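Local coordinates for hypothetical protein VC0802 (Vibrio cholerae, PDB 1ZVP) that is of unknown function but, built from two ACT domains, probably pairs into a two-fold dimer and may sense or help transport a small molecule, at the interface of chains A and B. Numbering follows the deposited sequence. Chains: chain A/B, hypothetical protein VC0802.

Contacts 1 and 2 are two patches of one two-fold interface, the centres of their C-alpha atoms about 21 Å apart, and each has a twin with the chains exchanged. They share no residue, but chain A links them: strand 103-106 supplies A:Asn103 to contact 1 and runs out into the loop that presents A:Tyr108 to A:His110 in contact 2. Chain B gives the loop before helix 87-97 and B:Ala106 of strand 103-106 to contact 1, where that strand of both chains meets, and strands 24-29 and 43-47 with loop residue B:Glu49 to contact 2. Both ACT family segments therefore take part in a probable dimer.

Contact 1: the interface of chains A and B. Residues chain A 71, 101, 103, 116; chain B 82-84, 106.
The backbone carbonyl oxygen of B:Leu82 meets the sheet side of chain A, where the side-chain amide ND2 of A:Asn103 donates a hydrogen bond to O at 2.8 Å. The bond is fairly straight, 159° at the hydrogen, and the donor is tilted 26° from the carbonyl plane. The oxygen lies close to the amide plane of A:Asn103, so the amide N-H points nearly at it. A possible further hold is the hydroxyl OG of A:Ser101, which makes a weak, long hydrogen bond to O of B:Leu82 at 3.4 Å. Ring carbon CE1 of A:Phe71 merely packs against O of B:Leu82, at 3.4 Å. With chi1 at -59°, the amide of A:Asn103 swings away from its own carbonyl carbon and over B:Leu82, the two side chains crossing at about a right angle.

That leucine packs in two directions. CB of B:Leu82 meets CZ of A:Phe71 at 3.7 Å. Methyl CD1 of B:Leu82 lies 3.9 Å from the amide carbon CG of A:Asn103. This patch sets a loop against a sheet in what is probably an ACT-domain dimer: the loop of B:Leu82 to B:Ala84, preceding helix 87-97, rests on strands 71-77, 103-106 and 111-116 of the partner.

Further along, the bent chains of B:Glu83 and A:Gln116 cross about perpendicularly, with CB of B:Glu83 3.8 Å from the amide carbon CD of A:Gln116. Across the patch, A:Asn103 also meets strand 103-106 of chain B, its CB lying 4.0 Å from the methyl CB of B:Ala106.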
loop_
_atom_site.group_PDB
_atom_site.type_symbol
_atom_site.label_atom_id
_atom_site.label_comp_id
_atom_site.label_asym_id
_atom_site.label_seq_id
_atom_site.Cartn_x
_atom_site.Cartn_y
_atom_site.Cartn_z
ATOM N N PHE A 71 -14.657 -3.220 -0.957
ATOM C CA PHE A 71 -13.720 -2.357 -1.665
ATOM C C PHE A 71 -13.624 -2.749 -3.145
ATOM O O PHE A 71 -13.883 -3.903 -3.517
ATOM C CB PHE A 71 -12.327 -2.394 -1.010
ATOM C CG PHE A 71 -12.285 -1.787 0.369
ATOM C CD1 PHE A 71 -12.085 -0.425 0.538
ATOM C CD2 PHE A 71 -12.454 -2.583 1.505
ATOM C CE1 PHE A 71 -12.053 0.142 1.820
ATOM C CE2 PHE A 71 -12.426 -2.026 2.786
ATOM C CZ PHE A 71 -12.223 -0.666 2.944
ATOM N N SER A 101 -11.130 7.481 0.582
ATOM C CA SER A 101 -9.958 6.969 1.276
ATOM C C SER A 101 -9.224 5.972 0.386
ATOM O O SER A 101 -9.846 5.201 -0.328
ATOM C CB SER A 101 -10.337 6.351 2.623
ATOM O OG SER A 101 -10.995 5.108 2.450
ATOM N N ASN A 103 -6.595 2.920 0.275
ATOM C CA ASN A 103 -5.822 1.921 0.967
ATOM C C ASN A 103 -4.873 1.297 -0.012
ATOM O O ASN A 103 -5.272 0.433 -0.781
ATOM C CB ASN A 103 -6.742 0.876 1.578
ATOM C CG ASN A 103 -7.715 1.486 2.553
ATOM O OD1 ASN A 103 -7.332 1.924 3.640
ATOM N ND2 ASN A 103 -8.981 1.541 2.164
ATOM N N GLN A 116 -13.557 2.395 -1.346
ATOM C CA GLN A 116 -14.949 2.006 -1.082
ATOM C C GLN A 116 -15.635 1.638 -2.385
ATOM O O GLN A 116 -15.466 2.336 -3.390
ATOM C CB GLN A 116 -15.725 3.162 -0.460
ATOM C CG GLN A 116 -15.042 3.838 0.712
ATOM C CD GLN A 116 -15.587 3.422 2.060
ATOM O OE1 GLN A 116 -15.660 4.240 2.973
ATOM N NE2 GLN A 116 -15.976 2.152 2.197
ATOM N N LEU B 82 -9.849 1.520 7.750
ATOM C CA LEU B 82 -9.756 1.335 6.286
ATOM C C LEU B 82 -10.665 2.300 5.479
ATOM O O LEU B 82 -10.777 2.194 4.248
ATOM C CB LEU B 82 -10.023 -0.140 5.891
ATOM C CG LEU B 82 -8.995 -1.284 6.005
ATOM C CD1 LEU B 82 -7.571 -0.886 5.606
ATOM C CD2 LEU B 82 -9.003 -1.868 7.388
ATOM N N GLU B 83 -11.318 3.229 6.180
ATOM C CA GLU B 83 -12.056 4.324 5.532
ATOM C C GLU B 83 -11.915 5.662 6.281
ATOM O O GLU B 83 -12.910 6.312 6.618
ATOM C CB GLU B 83 -13.532 3.967 5.266
ATOM C CG GLU B 83 -14.274 3.307 6.427
ATOM C CD GLU B 83 -14.331 1.796 6.294
ATOM O OE1 GLU B 83 -13.936 1.102 7.264
ATOM O OE2 GLU B 83 -14.765 1.306 5.221
ATOM N N ALA B 84 -10.670 6.060 6.535
ATOM C CA ALA B 84 -10.378 7.393 7.041
ATOM C C ALA B 84 -9.783 8.224 5.902
ATOM O O ALA B 84 -8.673 7.948 5.419
ATOM C CB ALA B 84 -9.427 7.320 8.224
ATOM N N ALA B 106 -1.135 -1.180 3.011
ATOM C CA ALA B 106 -2.198 -1.039 4.008
ATOM C C ALA B 106 -2.514 -2.404 4.607
ATOM O O ALA B 106 -2.886 -3.340 3.885
ATOM C CB ALA B 106 -3.454 -0.418 3.397
#

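Contact 2: the interface of chains A and B. Residues chain A 108-110; chain B 28, 47, 49.
B:Glu47 grips two consecutive backbone amides of the loop A:Tyr108 to A:His110, the turn between strands 103-106 and 111-116 of the second ACT segment; this loop-to-strand patch belongs to a probable two-fold dimer. The carboxylate oxygen OE1 of B:Glu47 accepts from N of A:Tyr109 at 3.0 Å, and OE2 accepts from N of A:His110, also at 3.0 Å. Both oxygens use their syn lone pairs, the first bond nearly straight at 169°, and this two-pronged hold fixes the rotation of the carboxylate. Its plane lies within 8° of parallel to the A:Tyr109 ring, but the group sits beside the rim and not over the ring, with OE1 of B:Glu47 3.4 Å from CD2 of A:Tyr109.

The tight part lies about that ring: CB of B:Glu49 comes from one side, B:Thr28 and A:Tyr108 from the other. CB of B:Glu49 presses on CD2 of A:Tyr109 at 3.4 Å, approaching at a slant. Near the ring's far end, methyl CG2 of B:Thr28 touches the phenol oxygen OH of A:Tyr109 at 3.4 Å, the two side chains crossing about perpendicularly. Within chain A, CD2 of A:Tyr108 stands over the centre of the A:Tyr109 ring, so the two aromatics brace each other at the interface. The first torsion of A:Tyr108 puts CG anti to N (chi1 -170°), swinging its ring against B:Thr28. There CB of B:Thr28 lies 3.6 Å from CD2 of A:Tyr108, while its backbone N sits above the same ring, offset toward the rim.

The opposite flank, where A:His110 faces B:Glu49, is looser. B:Glu49 bends at its second torsion and turns its carboxylate toward the imidazole, the two planes set steeply to each other. Its OE2 stays 3.5 Å from NE2 of A:His110, a polar approach without a hydrogen bond. CD2 of the A:His110 imidazole is also close to OE2 of B:Glu49, at 3.6 Å.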
loop_
_atom_site.group_PDB
_atom_site.type_symbol
_atom_site.label_atom_id
_atom_site.label_comp_id
_atom_site.label_asym_id
_atom_site.label_seq_id
_atom_site.Cartn_x
_atom_site.Cartn_y
_atom_site.Cartn_z
ATOM N N TYR A 108 4.975 -5.440 -6.843
ATOM C CA TYR A 108 6.255 -5.290 -7.545
ATOM C C TYR A 108 6.182 -4.320 -8.743
ATOM O O TYR A 108 7.004 -3.414 -8.850
ATOM C CB TYR A 108 6.815 -6.650 -7.998
ATOM C CG TYR A 108 8.230 -6.548 -8.514
ATOM C CD1 TYR A 108 9.300 -6.554 -7.635
ATOM C CD2 TYR A 108 8.494 -6.415 -9.881
ATOM C CE1 TYR A 108 10.598 -6.440 -8.084
ATOM C CE2 TYR A 108 9.795 -6.300 -10.350
ATOM C CZ TYR A 108 10.839 -6.314 -9.443
ATOM O OH TYR A 108 12.144 -6.204 -9.863
ATOM N N TYR A 109 5.205 -4.523 -9.630
ATOM C CA TYR A 109 5.050 -3.691 -10.831
ATOM C C TYR A 109 4.200 -2.432 -10.633
ATOM O O TYR A 109 4.539 -1.368 -11.154
ATOM C CB TYR A 109 4.530 -4.525 -12.018
ATOM C CG TYR A 109 5.534 -5.557 -12.482
ATOM C CD1 TYR A 109 6.735 -5.168 -13.096
ATOM C CD2 TYR A 109 5.302 -6.924 -12.282
ATOM C CE1 TYR A 109 7.675 -6.118 -13.501
ATOM C CE2 TYR A 109 6.227 -7.879 -12.684
ATOM C CZ TYR A 109 7.411 -7.472 -13.293
ATOM O OH TYR A 109 8.333 -8.429 -13.685
ATOM N N HIS A 110 3.106 -2.553 -9.883
ATOM C CA HIS A 110 2.161 -1.457 -9.728
ATOM C C HIS A 110 1.717 -1.191 -8.294
ATOM O O HIS A 110 1.754 -2.077 -7.442
ATOM C CB HIS A 110 0.929 -1.708 -10.592
ATOM C CG HIS A 110 1.233 -1.872 -12.047
ATOM N ND1 HIS A 110 1.897 -0.913 -12.783
ATOM C CD2 HIS A 110 0.960 -2.883 -12.906
ATOM C CE1 HIS A 110 2.023 -1.328 -14.032
ATOM N NE2 HIS A 110 1.459 -2.518 -14.133
ATOM N N THR B 28 9.292 -10.278 -7.673
ATOM C CA THR B 28 8.220 -10.864 -8.440
ATOM C C THR B 28 8.662 -12.285 -8.804
ATOM O O THR B 28 9.823 -12.516 -9.155
ATOM C CB THR B 28 7.857 -9.994 -9.666
ATOM O OG1 THR B 28 6.584 -10.395 -10.182
ATOM C CG2 THR B 28 8.924 -10.063 -10.762
ATOM N N GLU B 47 -0.290 -10.094 -8.568
ATOM C CA GLU B 47 -0.460 -9.224 -9.720
ATOM C C GLU B 47 -0.663 -10.112 -10.954
ATOM O O GLU B 47 -0.130 -11.230 -11.009
ATOM C CB GLU B 47 0.783 -8.348 -9.931
ATOM C CG GLU B 47 1.174 -7.428 -8.774
ATOM C CD GLU B 47 2.261 -6.426 -9.154
ATOM O OE1 GLU B 47 3.379 -6.845 -9.520
ATOM O OE2 GLU B 47 2.007 -5.209 -9.078
ATOM N N GLU B 49 0.899 -9.853 -13.605
ATOM C CA GLU B 49 2.266 -10.081 -14.069
ATOM C C GLU B 49 3.035 -11.082 -13.201
ATOM O O GLU B 49 4.220 -11.323 -13.456
ATOM C CB GLU B 49 3.058 -8.765 -14.083
ATOM C CG GLU B 49 2.492 -7.618 -14.920
ATOM C CD GLU B 49 1.370 -6.826 -14.235
ATOM O OE1 GLU B 49 0.999 -7.136 -13.075
ATOM O OE2 GLU B 49 0.854 -5.882 -14.875
#